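Local structure of putative peptidyl-arginine deiminase (Chlorobium tepidum, 1XKN) at residues Pro9-Pro14 with Trp94-Gly99; Val103-Asp108 with Asp112-Asn117. The protein probably hydrolyses the guanidinium group of agmatine or of peptidyl-arginine, as a deiminase of the Porphyromonas-type family. All blocks are in the same frame, centred on the assembly; numbering follows the deposited sequence.

Interaction 1 (Pro9-Pro14 with Trp94-Gly99); sequences PPEWAP and WCRDHG
Glu11 and Arg96 meet through their charged ends alone. Glu11 OE1 lies 3.6 Å from Arg96 NH2, and Arg96 NH1 is equally far from it. The oxygen stands clear of the guanidinium plane, where neither nitrogen can direct a hydrogen to it. The pair is a salt bridge by charge, without a hydrogen bond. The carboxylate and guanidinium planes are 25° apart, and the two side chains approach at a slant.

Glu11 sits in a type I turn from Pro10 to Ala13, closed by a bond from Ala13 N to Pro10 O. Its chain is extended, with CG anti to the backbone N (chi1 -166°), and this carries the carboxylate toward the arginine. Arg96 leaves the short helix 95-98 and bends at chi2 and chi3 before its guanidinium arrives.

Both groups are buried and have stronger partners. Glu11 OE1 is hydrogen-bonded to His338 NE2, while OE2 pairs with Arg223 and takes a bond from Ile291 N. Arg96 NH2 forms a salt bridge with Glu343, and its NE bonds to His338 O. The contact thus joins the loop between strands 5-7 and 15-21 to helix 95-98, beside strands 290-291 and 342-345.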
loop_
_atom_site.group_PDB
_atom_site.type_symbol
_atom_site.label_atom_id
_atom_site.label_comp_id
_atom_site.label_asym_id
_atom_site.label_seq_id
_atom_site.Cartn_x
_atom_site.Cartn_y
_atom_site.Cartn_z
ATOM N N PRO A 9 3.252 0.488 12.835
ATOM C CA PRO A 9 1.827 0.697 13.096
ATOM C C PRO A 9 0.974 0.131 11.971
ATOM O O PRO A 9 1.403 0.087 10.815
ATOM C CB PRO A 9 1.707 2.217 13.169
ATOM C CG PRO A 9 3.048 2.636 13.682
ATOM C CD PRO A 9 3.989 1.763 12.886
ATOM N N PRO A 10 -0.245 -0.322 12.295
ATOM C CA PRO A 10 -1.117 -0.863 11.253
ATOM C C PRO A 10 -1.627 0.321 10.433
ATOM O O PRO A 10 -1.564 1.467 10.882
ATOM C CB PRO A 10 -2.220 -1.556 12.048
ATOM C CG PRO A 10 -2.333 -0.694 13.263
ATOM C CD PRO A 10 -0.889 -0.400 13.617
ATOM N N GLU A 11 -2.131 0.050 9.236
ATOM C CA GLU A 11 -2.601 1.112 8.366
ATOM C C GLU A 11 -3.770 1.912 8.935
ATOM O O GLU A 11 -3.974 3.065 8.559
ATOM C CB GLU A 11 -2.977 0.526 7.007
ATOM C CG GLU A 11 -3.169 1.550 5.916
ATOM C CD GLU A 11 -3.194 0.909 4.548
ATOM O OE1 GLU A 11 -2.166 0.314 4.166
ATOM O OE2 GLU A 11 -4.236 0.993 3.865
ATOM N N TRP A 12 -4.536 1.309 9.840
ATOM C CA TRP A 12 -5.677 2.000 10.427
ATOM C C TRP A 12 -5.313 2.856 11.643
ATOM O O TRP A 12 -6.179 3.521 12.209
ATOM C CB TRP A 12 -6.776 1.001 10.807
ATOM C CG TRP A 12 -6.352 -0.017 11.815
ATOM C CD1 TRP A 12 -6.230 0.162 13.163
ATOM C CD2 TRP A 12 -5.963 -1.365 11.551
ATOM N NE1 TRP A 12 -5.788 -0.997 13.757
ATOM C CE2 TRP A 12 -5.618 -1.951 12.788
ATOM C CE3 TRP A 12 -5.873 -2.141 10.384
ATOM C CZ2 TRP A 12 -5.187 -3.275 12.893
ATOM C CZ3 TRP A 12 -5.444 -3.457 10.492
ATOM C CH2 TRP A 12 -5.109 -4.009 11.738
ATOM N N ALA A 13 -4.046 2.840 12.047
ATOM C CA ALA A 13 -3.614 3.655 13.177
ATOM C C ALA A 13 -3.638 5.108 12.710
ATOM O O ALA A 13 -3.569 5.379 11.516
ATOM C CB ALA A 13 -2.202 3.259 13.611
ATOM N N PRO A 14 -3.736 6.067 13.646
ATOM C CA PRO A 14 -3.768 7.492 13.287
ATOM C C PRO A 14 -2.607 7.923 12.390
ATOM O O PRO A 14 -1.457 7.557 12.636
ATOM C CB PRO A 14 -3.735 8.188 14.646
ATOM C CG PRO A 14 -4.484 7.231 15.519
ATOM C CD PRO A 14 -3.901 5.895 15.102
ATOM N N TRP A 94 4.520 4.338 -7.688
ATOM C CA TRP A 94 4.187 3.307 -6.710
ATOM C C TRP A 94 4.781 3.573 -5.327
ATOM O O TRP A 94 5.633 2.825 -4.830
ATOM C CB TRP A 94 4.635 1.952 -7.250
ATOM C CG TRP A 94 4.237 1.769 -8.692
ATOM C CD1 TRP A 94 5.066 1.489 -9.741
ATOM C CD2 TRP A 94 2.917 1.892 -9.249
ATOM N NE1 TRP A 94 4.348 1.433 -10.912
ATOM C CE2 TRP A 94 3.030 1.675 -10.640
ATOM C CE3 TRP A 94 1.653 2.165 -8.706
ATOM C CZ2 TRP A 94 1.926 1.722 -11.499
ATOM C CZ3 TRP A 94 0.550 2.210 -9.564
ATOM C CH2 TRP A 94 0.698 1.989 -10.947
ATOM N N CYS A 95 4.292 4.642 -4.708
ATOM C CA CYS A 95 4.752 5.072 -3.391
ATOM C C CYS A 95 4.599 3.990 -2.321
ATOM O O CYS A 95 5.334 3.976 -1.336
ATOM C CB CYS A 95 3.994 6.339 -2.974
ATOM S SG CYS A 95 4.824 7.300 -1.684
ATOM N N ARG A 96 3.639 3.090 -2.505
ATOM C CA ARG A 96 3.430 2.016 -1.540
ATOM C C ARG A 96 4.657 1.111 -1.487
ATOM O O ARG A 96 5.083 0.682 -0.414
ATOM C CB ARG A 96 2.208 1.180 -1.935
ATOM C CG ARG A 96 2.025 -0.103 -1.125
ATOM C CD ARG A 96 1.800 0.203 0.344
ATOM N NE ARG A 96 0.702 1.149 0.524
ATOM C CZ ARG A 96 0.338 1.658 1.695
ATOM N NH1 ARG A 96 -0.665 2.526 1.759
ATOM N NH2 ARG A 96 0.977 1.300 2.801
ATOM N N ASP A 97 5.226 0.842 -2.658
ATOM C CA ASP A 97 6.373 -0.052 -2.769
ATOM C C ASP A 97 7.760 0.570 -2.581
ATOM O O ASP A 97 8.646 -0.075 -2.022
ATOM C CB ASP A 97 6.296 -0.783 -4.112
ATOM C CG ASP A 97 5.049 -1.642 -4.226
ATOM O OD1 ASP A 97 4.727 -2.076 -5.349
ATOM O OD2 ASP A 97 4.400 -1.893 -3.186
ATOM N N HIS A 98 7.951 1.809 -3.033
ATOM C CA HIS A 98 9.252 2.466 -2.899
ATOM C C HIS A 98 9.240 3.527 -1.797
ATOM O O HIS A 98 10.292 4.015 -1.375
ATOM C CB HIS A 98 9.671 3.101 -4.245
ATOM C CG HIS A 98 8.854 4.294 -4.651
ATOM N ND1 HIS A 98 8.211 4.377 -5.869
ATOM C CD2 HIS A 98 8.611 5.467 -4.019
ATOM C CE1 HIS A 98 7.610 5.550 -5.970
ATOM N NE2 HIS A 98 7.838 6.231 -4.861
ATOM N N GLY A 99 8.038 3.851 -1.327
ATOM C CA GLY A 99 7.844 4.878 -0.310
ATOM C C GLY A 99 8.351 4.649 1.103
ATOM O O GLY A 99 8.797 3.558 1.451
#

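Interaction 2 (Val103-Asp108 with Asp112-Asn117). With NA (sodium ion), chain B.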
loop_
_atom_site.group_PDB
_atom_site.type_symbol
_atom_site.label_atom_id
_atom_site.label_comp_id
_atom_site.label_asym_id
_atom_site.label_seq_id
_atom_site.Cartn_x
_atom_site.Cartn_y
_atom_site.Cartn_z
ATOM N N VAL A 103 8.401 3.446 10.980
ATOM C CA VAL A 103 8.324 2.516 12.100
ATOM C C VAL A 103 8.723 3.299 13.343
ATOM O O VAL A 103 9.383 4.336 13.240
ATOM C CB VAL A 103 9.297 1.314 11.961
ATOM C CG1 VAL A 103 8.865 0.411 10.817
ATOM C CG2 VAL A 103 10.721 1.810 11.757
ATOM N N ILE A 104 8.312 2.817 14.510
ATOM C CA ILE A 104 8.656 3.469 15.766
ATOM C C ILE A 104 9.823 2.691 16.354
ATOM O O ILE A 104 9.739 1.473 16.533
ATOM C CB ILE A 104 7.484 3.439 16.781
ATOM C CG1 ILE A 104 6.228 4.053 16.159
ATOM C CG2 ILE A 104 7.880 4.188 18.053
ATOM C CD1 ILE A 104 6.432 5.445 15.594
ATOM N N ARG A 105 10.914 3.393 16.641
ATOM C CA ARG A 105 12.101 2.764 17.205
ATOM C C ARG A 105 12.162 2.949 18.713
ATOM O O ARG A 105 11.938 4.047 19.223
ATOM C CB ARG A 105 13.364 3.358 16.573
ATOM C CG ARG A 105 14.663 2.834 17.177
ATOM C CD ARG A 105 15.893 3.363 16.446
ATOM N NE ARG A 105 16.027 4.815 16.524
ATOM C CZ ARG A 105 17.006 5.502 15.941
ATOM N NH1 ARG A 105 17.935 4.865 15.238
ATOM N NH2 ARG A 105 17.057 6.824 16.054
ATOM N N THR A 106 12.453 1.867 19.426
ATOM C CA THR A 106 12.579 1.926 20.877
ATOM C C THR A 106 13.974 1.451 21.259
ATOM O O THR A 106 14.402 0.365 20.864
ATOM C CB THR A 106 11.543 1.031 21.592
ATOM O OG1 THR A 106 10.223 1.535 21.352
ATOM C CG2 THR A 106 11.798 1.019 23.098
ATOM N N GLN A 107 14.679 2.277 22.023
ATOM C CA GLN A 107 16.021 1.943 22.461
ATOM C C GLN A 107 16.364 2.749 23.704
ATOM O O GLN A 107 16.180 3.964 23.738
ATOM C CB GLN A 107 17.018 2.233 21.342
ATOM C CG GLN A 107 18.455 1.903 21.670
ATOM C CD GLN A 107 19.286 1.740 20.418
ATOM O OE1 GLN A 107 19.182 2.537 19.484
ATOM N NE2 GLN A 107 20.123 0.708 20.391
ATOM N N ASP A 108 16.844 2.056 24.731
ATOM C CA ASP A 108 17.217 2.689 25.988
ATOM C C ASP A 108 16.090 3.527 26.580
ATOM O O ASP A 108 16.321 4.610 27.120
ATOM C CB ASP A 108 18.461 3.549 25.788
ATOM C CG ASP A 108 19.665 2.728 25.376
ATOM O OD1 ASP A 108 20.088 1.858 26.167
ATOM O OD2 ASP A 108 20.183 2.944 24.263
ATOM N N ASP A 112 11.247 7.006 19.088
ATOM C CA ASP A 112 11.252 8.015 18.037
ATOM C C ASP A 112 10.809 7.423 16.711
ATOM O O ASP A 112 10.883 6.211 16.500
ATOM C CB ASP A 112 12.624 8.704 17.902
ATOM C CG ASP A 112 13.752 7.755 17.526
ATOM O OD1 ASP A 112 14.814 8.260 17.096
ATOM O OD2 ASP A 112 13.604 6.526 17.666
ATOM N N LYS A 113 10.309 8.278 15.830
ATOM C CA LYS A 113 9.853 7.815 14.531
ATOM C C LYS A 113 11.024 7.837 13.560
ATOM O O LYS A 113 11.760 8.820 13.478
ATOM C CB LYS A 113 8.711 8.702 14.016
ATOM C CG LYS A 113 8.085 8.195 12.720
ATOM C CD LYS A 113 6.708 8.795 12.460
ATOM C CE LYS A 113 6.769 10.295 12.227
ATOM N NZ LYS A 113 5.408 10.869 11.985
ATOM N N VAL A 114 11.209 6.735 12.845
ATOM C CA VAL A 114 12.287 6.637 11.876
ATOM C C VAL A 114 11.736 6.013 10.610
ATOM O O VAL A 114 10.619 5.497 10.602
ATOM C CB VAL A 114 13.454 5.761 12.402
ATOM C CG1 VAL A 114 13.952 6.303 13.736
ATOM C CG2 VAL A 114 13.010 4.316 12.542
ATOM N N ILE A 115 12.507 6.081 9.533
ATOM C CA ILE A 115 12.083 5.486 8.277
ATOM C C ILE A 115 12.935 4.251 8.043
ATOM O O ILE A 115 14.162 4.321 8.060
ATOM C CB ILE A 115 12.234 6.479 7.110
ATOM C CG1 ILE A 115 11.164 7.571 7.244
ATOM C CG2 ILE A 115 12.117 5.743 5.767
ATOM C CD1 ILE A 115 11.235 8.657 6.195
HETATM N N MSE A 116 12.267 3.117 7.854
HETATM C CA MSE A 116 12.938 1.850 7.623
HETATM C C MSE A 116 13.064 1.700 6.114
HETATM O O MSE A 116 12.098 1.389 5.414
HETATM C CB MSE A 116 12.118 0.704 8.235
HETATM C CG MSE A 116 12.788 -0.669 8.180
HETATM SE SE MSE A 116 14.550 -0.663 9.000
HETATM C CE MSE A 116 13.986 -0.241 10.806
ATOM N N ASN A 117 14.274 1.948 5.630
ATOM C CA ASN A 117 14.585 1.905 4.213
ATOM C C ASN A 117 14.935 0.521 3.670
ATOM O O ASN A 117 16.010 -0.013 3.953
ATOM C CB ASN A 117 15.736 2.876 3.951
ATOM C CG ASN A 117 16.133 2.925 2.506
ATOM O OD1 ASN A 117 15.293 3.138 1.637
ATOM N ND2 ASN A 117 17.419 2.744 2.234
HETATM NA NA NA B . 15.110 2.172 -0.799
HETATM O O HOH W 1 17.807 2.339 -0.616
HETATM O O HOH W 2 12.517 2.080 -1.175
#
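Asp112 OD2 is gripped by two arginines. Arg105 NE donates to Asp112 OD2 over 3.2 Å, and Arg110, at the start of strand 110-119, adds a salt bridge. The other oxygen, Asp112 OD1, takes Arg105 NH2 at 2.9 Å. Arg105 therefore holds the carboxylate side-on, one nitrogen to each oxygen, and both oxygens use their syn lone pairs. The two planes are only 16° apart, which suits this paired grip. Asp112 CG stands between its backbone N and carbonyl carbon (chi1 62°), turning the carboxylate toward the arginine. Val114 CG1 lies over one guanidinium face, toward its rim, 3.8 Å from Arg105 NE.

Strands 101-107 and 110-119 form a beta hairpin at the middle of a mixed four-stranded sheet. Val103 with Val114 and Arg105 with Asp112 are antiparallel hydrogen-bonded pairs. Between them lies the non-hydrogen-bonded pair Ile104 with Lys113, on the other face. Arg105 N to Asp112 O, at 2.8 Å, is the shortest backbone bond here. Val103 CG2 meets Val114 CG2 tightly at 3.5 Å and also touches CB of Met116, which is a selenomethionine. Lys113 NZ turns off to Glu344. Further along strand 110-119, Asn117 OD1 binds the sodium ion at 2.6 Å. Its ND2 donates to a water that also binds the ion, and is hydrogen-bonded to Ser150.

Interaction 1 and interaction 2 follow one another along the chain. Helix 95-98 of the first leads into strand 101-107 of the second. Their centres are about 15 Å apart, and they touch where Pro9 CG packs on Ile104 CG1 at 4.3 Å. Strand 5-7, just before the loop that carries Glu11, lies beside strand 101-107 in the same sheet. The centre of interaction 1 is about 5 Å from the centre of the chain, that of interaction 2 about 20 Å. The sodium ion belongs to interaction 2, where Asn117 binds it together with Trp118 and Asn134. The side chain of Arg96 is about 13 Å from this ion.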